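Local structure of cell division control protein 4 (Saccharomyces cerevisiae, 3V7D) at residues Thr115-His120 with Leu458-Phe463; Cys127-Asp132 with Ala167-His172; Glu131-Ile136 with Tyr147-Lys152. The protein recognises phosphorylated proteins, among them the CDK inhibitor Sic1, as the substrate-binding subunit of an SCF ubiquitin ligase and directs their ubiquitination. The protein carries 1 engineered substitution. All blocks are in the same frame, centred on the assembly; numbering follows the deposited sequence.

Overall arrangement
All three contacts lie in the WD40 beta-propeller of the chain, at and beside the place where its ring of blades closes. Contact 1 joins a strand near the propeller's start to its final long strand. Contact 3 is a hairpin in the next blade along the chain, its centre about 10 Å from that of contact 1; Tyr147 of that hairpin packs its CG 3.4 Å from CD2 of Leu458. Contact 2 leads on to the following blade. Its centre is about 11 Å from that of contact 3, with which it shares Glu131 and Asp132, and about 17 Å from that of contact 1. Leu128 CD1 and Leu458 CD1 pack together, 4.2 Å apart, joining contacts 1 and 2.

Contact 1 of 3, residues Thr115-His120 with Leu458-Phe463; sequences TTLRGH and LEILDF
Thr116 and Glu459 lie side by side, pointing the same way from one face of the sheet, and the hydroxyl OG1 of Thr116 donates to Glu459 OE2 at 2.7 Å. The oxygen is met on its syn side, with the donor 25° out of the carboxylate plane. Glu459 reaches its partner by bending: chi2 of -79° turns CD back instead of letting the chain run out straight. The second oxygen, OE1, forms a salt bridge with Arg114, so the carboxylate is held by both a hydroxyl and a positive charge. An alanine in place of Glu459 would probably leave the Thr116 hydroxyl without its acceptor and the Arg114 guanidinium without its counter-charge. Two backbone bonds flank this non-hydrogen-bonded pair on each side. Thr115 and Ile460 exchange two, N to O in each direction at 2.9 Å, and Leu117 and Leu458 exchange the other two. The antiparallel pairing closes the propeller: strand 113-118, from its beginning, becomes the outer strand of the blade whose other three strands, ending with 455-462, come from the end of the chain, the closure known in WD40 proteins as the velcro. A water extends the polar seam, 2.6 Å from Thr115 OG1 and donating to Ile460 O at 3.0 Å. On the sheet face opposite Thr116 and Glu459, Leu117 and Ile460 meet through their terminal methyls, CD1 to CD1 at 4.0 Å. The CB atoms of Thr115 and Ile460 stand 4.2 Å apart on that face. Leu458 projects there as well and packs on Tyr147 and Val135 of the next blade, while Lys152 lies against both Thr115 and Ile460.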
loop_
_atom_site.group_PDB
_atom_site.type_symbol
_atom_site.label_atom_id
_atom_site.label_comp_id
_atom_site.label_asym_id
_atom_site.label_seq_id
_atom_site.Cartn_x
_atom_site.Cartn_y
_atom_site.Cartn_z
ATOM N N THR B 115 -22.435 9.939 -6.164
ATOM C CA THR B 115 -22.839 10.390 -7.491
ATOM C C THR B 115 -23.229 9.170 -8.321
ATOM O O THR B 115 -22.454 8.216 -8.437
ATOM C CB THR B 115 -21.691 11.121 -8.208
ATOM O OG1 THR B 115 -21.120 12.103 -7.336
ATOM C CG2 THR B 115 -22.192 11.797 -9.480
ATOM N N THR B 116 -24.428 9.196 -8.890
ATOM C CA THR B 116 -24.923 8.081 -9.689
ATOM C C THR B 116 -25.064 8.505 -11.148
ATOM O O THR B 116 -25.798 9.439 -11.460
ATOM C CB THR B 116 -26.279 7.566 -9.163
ATOM O OG1 THR B 116 -26.129 7.105 -7.813
ATOM C CG2 THR B 116 -26.793 6.420 -10.029
ATOM N N LEU B 117 -24.349 7.822 -12.037
ATOM C CA LEU B 117 -24.313 8.205 -13.443
ATOM C C LEU B 117 -24.770 7.070 -14.353
ATOM O O LEU B 117 -24.585 5.892 -14.034
ATOM C CB LEU B 117 -22.898 8.643 -13.834
ATOM C CG LEU B 117 -22.307 9.826 -13.062
ATOM C CD1 LEU B 117 -20.838 10.002 -13.406
ATOM C CD2 LEU B 117 -23.084 11.102 -13.358
ATOM N N ARG B 118 -25.366 7.437 -15.484
ATOM C CA ARG B 118 -25.805 6.472 -16.485
ATOM C C ARG B 118 -24.668 5.538 -16.875
ATOM O O ARG B 118 -23.536 5.979 -17.074
ATOM C CB ARG B 118 -26.321 7.195 -17.733
ATOM C CG ARG B 118 -26.637 6.259 -18.905
ATOM C CD ARG B 118 -27.104 7.026 -20.139
ATOM N NE ARG B 118 -28.258 7.873 -19.855
ATOM C CZ ARG B 118 -29.523 7.472 -19.942
ATOM N NH1 ARG B 118 -29.804 6.227 -20.310
ATOM N NH2 ARG B 118 -30.508 8.315 -19.662
ATOM N N GLY B 119 -24.976 4.248 -16.977
ATOM C CA GLY B 119 -23.997 3.255 -17.385
ATOM C C GLY B 119 -24.104 2.923 -18.863
ATOM O O GLY B 119 -24.257 3.818 -19.691
ATOM N N HIS B 120 -24.028 1.634 -19.190
ATOM C CA HIS B 120 -24.104 1.183 -20.580
ATOM C C HIS B 120 -25.531 0.826 -20.997
ATOM O O HIS B 120 -26.448 0.819 -20.173
ATOM C CB HIS B 120 -23.184 -0.024 -20.801
ATOM C CG HIS B 120 -21.728 0.315 -20.771
ATOM N ND1 HIS B 120 -20.918 0.216 -21.883
ATOM C CD2 HIS B 120 -20.936 0.767 -19.769
ATOM C CE1 HIS B 120 -19.690 0.580 -21.563
ATOM N NE2 HIS B 120 -19.673 0.919 -20.287
ATOM N N LEU B 458 -22.951 3.762 -13.062
ATOM C CA LEU B 458 -21.664 3.946 -12.413
ATOM C C LEU B 458 -21.878 4.713 -11.122
ATOM O O LEU B 458 -22.465 5.799 -11.119
ATOM C CB LEU B 458 -20.674 4.698 -13.309
ATOM C CG LEU B 458 -19.302 4.946 -12.665
ATOM C CD1 LEU B 458 -18.565 3.635 -12.436
ATOM C CD2 LEU B 458 -18.455 5.889 -13.497
ATOM N N GLU B 459 -21.409 4.135 -10.023
ATOM C CA GLU B 459 -21.500 4.786 -8.728
ATOM C C GLU B 459 -20.141 5.355 -8.340
ATOM O O GLU B 459 -19.115 4.684 -8.477
ATOM C CB GLU B 459 -21.982 3.791 -7.670
ATOM C CG GLU B 459 -23.334 3.156 -7.986
ATOM C CD GLU B 459 -24.509 4.072 -7.672
ATOM O OE1 GLU B 459 -25.666 3.629 -7.821
ATOM O OE2 GLU B 459 -24.278 5.232 -7.267
ATOM N N ILE B 460 -20.135 6.597 -7.870
ATOM C CA ILE B 460 -18.912 7.222 -7.384
ATOM C C ILE B 460 -19.090 7.713 -5.950
ATOM O O ILE B 460 -19.949 8.551 -5.670
ATOM C CB ILE B 460 -18.470 8.393 -8.279
ATOM C CG1 ILE B 460 -18.311 7.931 -9.729
ATOM C CG2 ILE B 460 -17.170 8.987 -7.769
ATOM C CD1 ILE B 460 -17.999 9.065 -10.698
ATOM N N LEU B 461 -18.269 7.184 -5.049
ATOM C CA LEU B 461 -18.328 7.542 -3.636
ATOM C C LEU B 461 -17.108 8.358 -3.215
ATOM O O LEU B 461 -15.965 7.995 -3.501
ATOM C CB LEU B 461 -18.462 6.284 -2.777
ATOM C CG LEU B 461 -19.691 5.452 -3.145
ATOM C CD1 LEU B 461 -19.677 4.105 -2.451
ATOM C CD2 LEU B 461 -20.957 6.219 -2.804
ATOM N N ASP B 462 -17.369 9.463 -2.526
ATOM C CA ASP B 462 -16.342 10.439 -2.180
ATOM C C ASP B 462 -16.120 10.445 -0.665
ATOM O O ASP B 462 -17.018 10.812 0.085
ATOM C CB ASP B 462 -16.801 11.821 -2.658
ATOM C CG ASP B 462 -15.726 12.892 -2.525
ATOM O OD1 ASP B 462 -14.690 12.652 -1.870
ATOM O OD2 ASP B 462 -15.936 13.996 -3.078
ATOM N N PHE B 463 -14.928 10.046 -0.221
ATOM C CA PHE B 463 -14.621 9.965 1.213
ATOM C C PHE B 463 -13.790 11.148 1.736
ATOM O O PHE B 463 -13.224 11.092 2.833
ATOM C CB PHE B 463 -13.926 8.641 1.560
ATOM C CG PHE B 463 -14.844 7.444 1.550
ATOM C CD1 PHE B 463 -15.131 6.779 0.366
ATOM C CD2 PHE B 463 -15.413 6.980 2.725
ATOM C CE1 PHE B 463 -15.971 5.673 0.354
ATOM C CE2 PHE B 463 -16.256 5.873 2.721
ATOM C CZ PHE B 463 -16.533 5.218 1.535
HETATM O O HOH W 1 -19.817 11.460 -5.190
#

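Contact 2 of 3, residues Cys127-Asp132 with Ala167-His172; sequences CLQFED and ALKYAH
Two neighbouring propeller blades meet here through their innermost strands, and Gln129 of one carries its amide to the backbone of Tyr170 in the other. Strands 127-131 and 167-170 run nearly parallel, 8° apart, with their axes 6.4 Å from each other at closest, and side chains bridge the interval. The Gln129 chain bends at chi2 (-74°), and Tyr170 N donates to Gln129 OE1 at 3.0 Å in an almost straight bond. A weak bond from Gln129 NE2 back to Leu128 O steadies the other end of the amide. Farther along, Tyr170 OH donates to Asp132 OD2 at 2.8 Å; this oxygen lies at the ring edge and is met on its anti side, the carboxylate and ring planes standing 81° apart. The hydroxyl is also bound to Gly174 N. Glu131 CB sits obliquely against Tyr170 CD2 at 3.6 Å, and Cys127 SG touches Leu168 CG at the same distance. Beside this seam, Leu168 and Tyr170 pack on Ile136, and Tyr170 also on Tyr134, both from strand 134-139. Leu128 and Phe130 turn instead to strands 435-442 and 445-452 of the last blade, while Ala167 and Lys169 meet strand 206-213 of the blade beyond.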
loop_
_atom_site.group_PDB
_atom_site.type_symbol
_atom_site.label_atom_id
_atom_site.label_comp_id
_atom_site.label_asym_id
_atom_site.label_seq_id
_atom_site.Cartn_x
_atom_site.Cartn_y
_atom_site.Cartn_z
ATOM N N CYS B 127 -15.932 -4.866 -17.583
ATOM C CA CYS B 127 -14.603 -4.444 -17.166
ATOM C C CYS B 127 -14.565 -2.972 -16.793
ATOM O O CYS B 127 -15.341 -2.164 -17.305
ATOM C CB CYS B 127 -13.563 -4.760 -18.245
ATOM S SG CYS B 127 -14.015 -4.238 -19.921
ATOM N N LEU B 128 -13.658 -2.642 -15.881
ATOM C CA LEU B 128 -13.514 -1.284 -15.380
ATOM C C LEU B 128 -12.054 -0.989 -15.078
ATOM O O LEU B 128 -11.354 -1.807 -14.484
ATOM C CB LEU B 128 -14.358 -1.084 -14.116
ATOM C CG LEU B 128 -14.431 0.319 -13.499
ATOM C CD1 LEU B 128 -15.786 0.542 -12.846
ATOM C CD2 LEU B 128 -13.320 0.550 -12.479
ATOM N N GLN B 129 -11.607 0.188 -15.501
ATOM C CA GLN B 129 -10.303 0.709 -15.124
ATOM C C GLN B 129 -10.518 2.015 -14.383
ATOM O O GLN B 129 -11.432 2.776 -14.705
ATOM C CB GLN B 129 -9.438 0.959 -16.359
ATOM C CG GLN B 129 -8.900 -0.294 -17.023
ATOM C CD GLN B 129 -7.781 -0.938 -16.225
ATOM O OE1 GLN B 129 -6.607 -0.606 -16.403
ATOM N NE2 GLN B 129 -8.140 -1.864 -15.339
ATOM N N PHE B 130 -9.684 2.267 -13.382
ATOM C CA PHE B 130 -9.733 3.516 -12.638
ATOM C C PHE B 130 -8.312 4.013 -12.449
ATOM O O PHE B 130 -7.596 3.536 -11.571
ATOM C CB PHE B 130 -10.399 3.301 -11.278
ATOM C CG PHE B 130 -10.504 4.548 -10.445
ATOM C CD1 PHE B 130 -10.550 5.798 -11.041
ATOM C CD2 PHE B 130 -10.551 4.469 -9.063
ATOM C CE1 PHE B 130 -10.640 6.944 -10.277
ATOM C CE2 PHE B 130 -10.643 5.612 -8.293
ATOM C CZ PHE B 130 -10.686 6.852 -8.901
ATOM N N GLU B 131 -7.898 4.950 -13.296
ATOM C CA GLU B 131 -6.554 5.526 -13.239
ATOM C C GLU B 131 -6.618 6.973 -13.712
ATOM O O GLU B 131 -7.490 7.330 -14.510
ATOM C CB GLU B 131 -5.580 4.773 -14.162
ATOM C CG GLU B 131 -5.542 3.252 -14.026
ATOM C CD GLU B 131 -4.894 2.787 -12.735
ATOM O OE1 GLU B 131 -5.156 1.637 -12.323
ATOM O OE2 GLU B 131 -4.122 3.567 -12.135
ATOM N N ASP B 132 -5.697 7.796 -13.218
ATOM C CA ASP B 132 -5.445 9.114 -13.794
ATOM C C ASP B 132 -6.680 10.000 -13.867
ATOM O O ASP B 132 -6.869 10.711 -14.858
ATOM C CB ASP B 132 -4.891 8.955 -15.212
ATOM C CG ASP B 132 -3.494 9.502 -15.360
ATOM O OD1 ASP B 132 -3.109 10.377 -14.557
ATOM O OD2 ASP B 132 -2.790 9.061 -16.293
ATOM N N ALA B 167 -12.236 -6.776 -22.151
ATOM C CA ALA B 167 -10.959 -6.495 -21.502
ATOM C C ALA B 167 -10.514 -5.059 -21.759
ATOM O O ALA B 167 -10.607 -4.560 -22.883
ATOM C CB ALA B 167 -9.897 -7.480 -21.967
ATOM N N LEU B 168 -10.044 -4.402 -20.703
ATOM C CA LEU B 168 -9.601 -3.012 -20.772
ATOM C C LEU B 168 -8.321 -2.824 -19.977
ATOM O O LEU B 168 -8.176 -3.381 -18.892
ATOM C CB LEU B 168 -10.658 -2.084 -20.175
ATOM C CG LEU B 168 -11.827 -1.599 -21.022
ATOM C CD1 LEU B 168 -12.677 -0.655 -20.187
ATOM C CD2 LEU B 168 -11.327 -0.914 -22.281
ATOM N N LYS B 169 -7.404 -2.021 -20.504
ATOM C CA LYS B 169 -6.198 -1.679 -19.763
ATOM C C LYS B 169 -5.748 -0.264 -20.082
ATOM O O LYS B 169 -5.449 0.064 -21.231
ATOM C CB LYS B 169 -5.070 -2.664 -20.061
ATOM C CG LYS B 169 -3.903 -2.592 -19.085
ATOM C CD LYS B 169 -4.260 -3.229 -17.752
ATOM C CE LYS B 169 -3.071 -3.234 -16.803
ATOM N NZ LYS B 169 -3.306 -4.109 -15.611
ATOM N N TYR B 170 -5.706 0.574 -19.055
ATOM C CA TYR B 170 -5.243 1.942 -19.208
ATOM C C TYR B 170 -3.719 1.957 -19.228
ATOM O O TYR B 170 -3.073 1.279 -18.431
ATOM C CB TYR B 170 -5.773 2.807 -18.065
ATOM C CG TYR B 170 -5.386 4.260 -18.176
ATOM C CD1 TYR B 170 -6.164 5.147 -18.902
ATOM C CD2 TYR B 170 -4.244 4.746 -17.554
ATOM C CE1 TYR B 170 -5.815 6.477 -19.012
ATOM C CE2 TYR B 170 -3.888 6.075 -17.656
ATOM C CZ TYR B 170 -4.678 6.936 -18.386
ATOM O OH TYR B 170 -4.332 8.262 -18.493
ATOM N N ALA B 171 -3.145 2.724 -20.148
ATOM C CA ALA B 171 -1.693 2.802 -20.261
ATOM C C ALA B 171 -1.142 4.037 -19.550
ATOM O O ALA B 171 -0.632 3.950 -18.430
ATOM C CB ALA B 171 -1.272 2.793 -21.725
ATOM N N HIS B 172 -1.263 5.184 -20.212
ATOM C CA HIS B 172 -0.757 6.453 -19.702
ATOM C C HIS B 172 -1.196 7.544 -20.664
ATOM O O HIS B 172 -1.418 7.278 -21.846
ATOM C CB HIS B 172 0.768 6.438 -19.640
ATOM C CG HIS B 172 1.420 6.335 -20.984
ATOM N ND1 HIS B 172 1.629 5.130 -21.621
ATOM C CD2 HIS B 172 1.894 7.289 -21.820
ATOM C CE1 HIS B 172 2.213 5.345 -22.787
ATOM N NE2 HIS B 172 2.384 6.647 -22.932
#

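Contact 3 of 3, residues Glu131-Ile136 with Tyr147-Lys152; sequences EDNYVI and YDSINK
Asp148, whose CA lies against Asn133 O across the hairpin, offers OD1 to two backbone donors: Ile150 N at 2.8 Å, nearly along the C-O axis, and Asn151 N at 3.1 Å, from above the carboxylate plane. The first bond makes an Asx turn. Asn151 ND2 also reaches OD2, so OD1 takes two backbone N-H groups and OD2 the side-chain amide of Asn151, where the chain leaves strand 144-148. Lys152 NZ closes back over the same turn onto Ser149 O. Between the strands, Val135 and Tyr147 form a hydrogen-bonded antiparallel pair, N to O both ways, and Val135 CB lies 3.9 Å from Tyr147 CB. Tyr147 O also receives a CA-H...O contact from Tyr134 CA, 3.2 Å away. The pairing continues past the strand end with Ser149 N donating to Asn133 O at 3.0 Å; the bond is straight, 174°, although the donor stands well above the carbonyl plane. Asn133 belongs to a type I' beta turn running from Glu131 to Tyr134, in which Asp132 and Asn133 both have positive phi. The side chains of Asn133 and Ile150 cross obliquely, the methyl CD1 of Ile150 standing 3.5 Å from Asn133 CG and almost as near to both OD1 and ND2. Val135 CG2 touches Ser149 CB at 3.8 Å. Strands 134-139 and 144-148 are the second and third of a WD40 blade, with strand 125-131 beside the second. Val135 and Ser149 pack on Phe130 of that inner strand, Tyr147 binds Arg118 O through its hydroxyl, and Tyr134 reaches the next blade at Ile190 and Lys191.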
loop_
_atom_site.group_PDB
_atom_site.type_symbol
_atom_site.label_atom_id
_atom_site.label_comp_id
_atom_site.label_asym_id
_atom_site.label_seq_id
_atom_site.Cartn_x
_atom_site.Cartn_y
_atom_site.Cartn_z
ATOM N N GLU B 131 -7.898 4.950 -13.296
ATOM C CA GLU B 131 -6.554 5.526 -13.239
ATOM C C GLU B 131 -6.618 6.973 -13.712
ATOM O O GLU B 131 -7.490 7.330 -14.510
ATOM C CB GLU B 131 -5.580 4.773 -14.162
ATOM C CG GLU B 131 -5.542 3.252 -14.026
ATOM C CD GLU B 131 -4.894 2.787 -12.735
ATOM O OE1 GLU B 131 -5.156 1.637 -12.323
ATOM O OE2 GLU B 131 -4.122 3.567 -12.135
ATOM N N ASP B 132 -5.697 7.796 -13.218
ATOM C CA ASP B 132 -5.445 9.114 -13.794
ATOM C C ASP B 132 -6.680 10.000 -13.867
ATOM O O ASP B 132 -6.869 10.711 -14.858
ATOM C CB ASP B 132 -4.891 8.955 -15.212
ATOM C CG ASP B 132 -3.494 9.502 -15.360
ATOM O OD1 ASP B 132 -3.109 10.377 -14.557
ATOM O OD2 ASP B 132 -2.790 9.061 -16.293
ATOM N N ASN B 133 -7.527 9.931 -12.844
ATOM C CA ASN B 133 -8.768 10.702 -12.803
ATOM C C ASN B 133 -9.773 10.302 -13.885
ATOM O O ASN B 133 -10.742 11.015 -14.143
ATOM C CB ASN B 133 -8.470 12.204 -12.839
ATOM C CG ASN B 133 -7.453 12.612 -11.792
ATOM O OD1 ASN B 133 -7.592 12.286 -10.611
ATOM N ND2 ASN B 133 -6.413 13.317 -12.221
ATOM N N TYR B 134 -9.533 9.154 -14.512
ATOM C CA TYR B 134 -10.490 8.577 -15.445
ATOM C C TYR B 134 -11.126 7.336 -14.846
ATOM O O TYR B 134 -10.456 6.534 -14.194
ATOM C CB TYR B 134 -9.817 8.162 -16.750
ATOM C CG TYR B 134 -9.323 9.285 -17.625
ATOM C CD1 TYR B 134 -10.188 10.272 -18.080
ATOM C CD2 TYR B 134 -7.997 9.330 -18.039
ATOM C CE1 TYR B 134 -9.737 11.294 -18.899
ATOM C CE2 TYR B 134 -7.535 10.344 -18.855
ATOM C CZ TYR B 134 -8.408 11.323 -19.283
ATOM O OH TYR B 134 -7.944 12.332 -20.098
ATOM N N VAL B 135 -12.425 7.177 -15.071
ATOM C CA VAL B 135 -13.072 5.895 -14.851
ATOM C C VAL B 135 -13.500 5.402 -16.217
ATOM O O VAL B 135 -14.148 6.128 -16.976
ATOM C CB VAL B 135 -14.297 5.986 -13.925
ATOM C CG1 VAL B 135 -14.825 4.584 -13.621
ATOM C CG2 VAL B 135 -13.940 6.707 -12.641
ATOM N N ILE B 136 -13.112 4.176 -16.543
ATOM C CA ILE B 136 -13.346 3.637 -17.875
ATOM C C ILE B 136 -14.019 2.275 -17.777
ATOM O O ILE B 136 -13.546 1.392 -17.063
ATOM C CB ILE B 136 -12.026 3.517 -18.659
ATOM C CG1 ILE B 136 -11.257 4.840 -18.605
ATOM C CG2 ILE B 136 -12.290 3.111 -20.099
ATOM C CD1 ILE B 136 -9.821 4.733 -19.048
ATOM N N TYR B 147 -15.234 8.337 -17.866
ATOM C CA TYR B 147 -15.762 9.282 -16.894
ATOM C C TYR B 147 -14.638 10.059 -16.212
ATOM O O TYR B 147 -13.518 9.564 -16.059
ATOM C CB TYR B 147 -16.577 8.554 -15.821
ATOM C CG TYR B 147 -17.733 7.710 -16.319
ATOM C CD1 TYR B 147 -17.516 6.455 -16.884
ATOM C CD2 TYR B 147 -19.046 8.147 -16.181
ATOM C CE1 TYR B 147 -18.572 5.676 -17.321
ATOM C CE2 TYR B 147 -20.112 7.372 -16.618
ATOM C CZ TYR B 147 -19.868 6.139 -17.184
ATOM O OH TYR B 147 -20.923 5.366 -17.616
ATOM N N ASP B 148 -14.962 11.279 -15.798
ATOM C CA ASP B 148 -14.079 12.134 -15.017
ATOM C C ASP B 148 -14.383 11.874 -13.546
ATOM O O ASP B 148 -15.493 12.128 -13.093
ATOM C CB ASP B 148 -14.384 13.593 -15.373
ATOM C CG ASP B 148 -13.502 14.595 -14.644
ATOM O OD1 ASP B 148 -12.954 14.284 -13.568
ATOM O OD2 ASP B 148 -13.377 15.727 -15.156
ATOM N N SER B 149 -13.407 11.376 -12.792
ATOM C CA SER B 149 -13.655 11.044 -11.386
ATOM C C SER B 149 -13.527 12.251 -10.457
ATOM O O SER B 149 -13.980 12.212 -9.313
ATOM C CB SER B 149 -12.748 9.902 -10.912
ATOM O OG SER B 149 -11.381 10.194 -11.149
ATOM N N ILE B 150 -12.910 13.322 -10.950
ATOM C CA ILE B 150 -12.771 14.543 -10.164
ATOM C C ILE B 150 -14.087 15.318 -10.140
ATOM O O ILE B 150 -14.623 15.622 -9.072
ATOM C CB ILE B 150 -11.647 15.452 -10.709
ATOM C CG1 ILE B 150 -10.290 14.747 -10.617
ATOM C CG2 ILE B 150 -11.614 16.779 -9.949
ATOM C CD1 ILE B 150 -9.146 15.563 -11.183
ATOM N N ASN B 151 -14.605 15.635 -11.321
ATOM C CA ASN B 151 -15.880 16.334 -11.416
ATOM C C ASN B 151 -17.075 15.379 -11.344
ATOM O O ASN B 151 -18.221 15.819 -11.240
ATOM C CB ASN B 151 -15.940 17.192 -12.683
ATOM C CG ASN B 151 -14.882 18.287 -12.698
ATOM O OD1 ASN B 151 -14.969 19.259 -11.949
ATOM N ND2 ASN B 151 -13.877 18.133 -13.556
ATOM N N LYS B 152 -16.793 14.079 -11.394
ATOM C CA LYS B 152 -17.822 13.042 -11.279
ATOM C C LYS B 152 -18.917 13.184 -12.336
ATOM O O LYS B 152 -20.097 13.371 -12.023
ATOM C CB LYS B 152 -18.387 13.003 -9.855
ATOM C CG LYS B 152 -17.314 12.676 -8.826
ATOM C CD LYS B 152 -17.711 13.070 -7.420
ATOM C CE LYS B 152 -16.609 12.714 -6.428
ATOM N NZ LYS B 152 -15.338 13.424 -6.732
#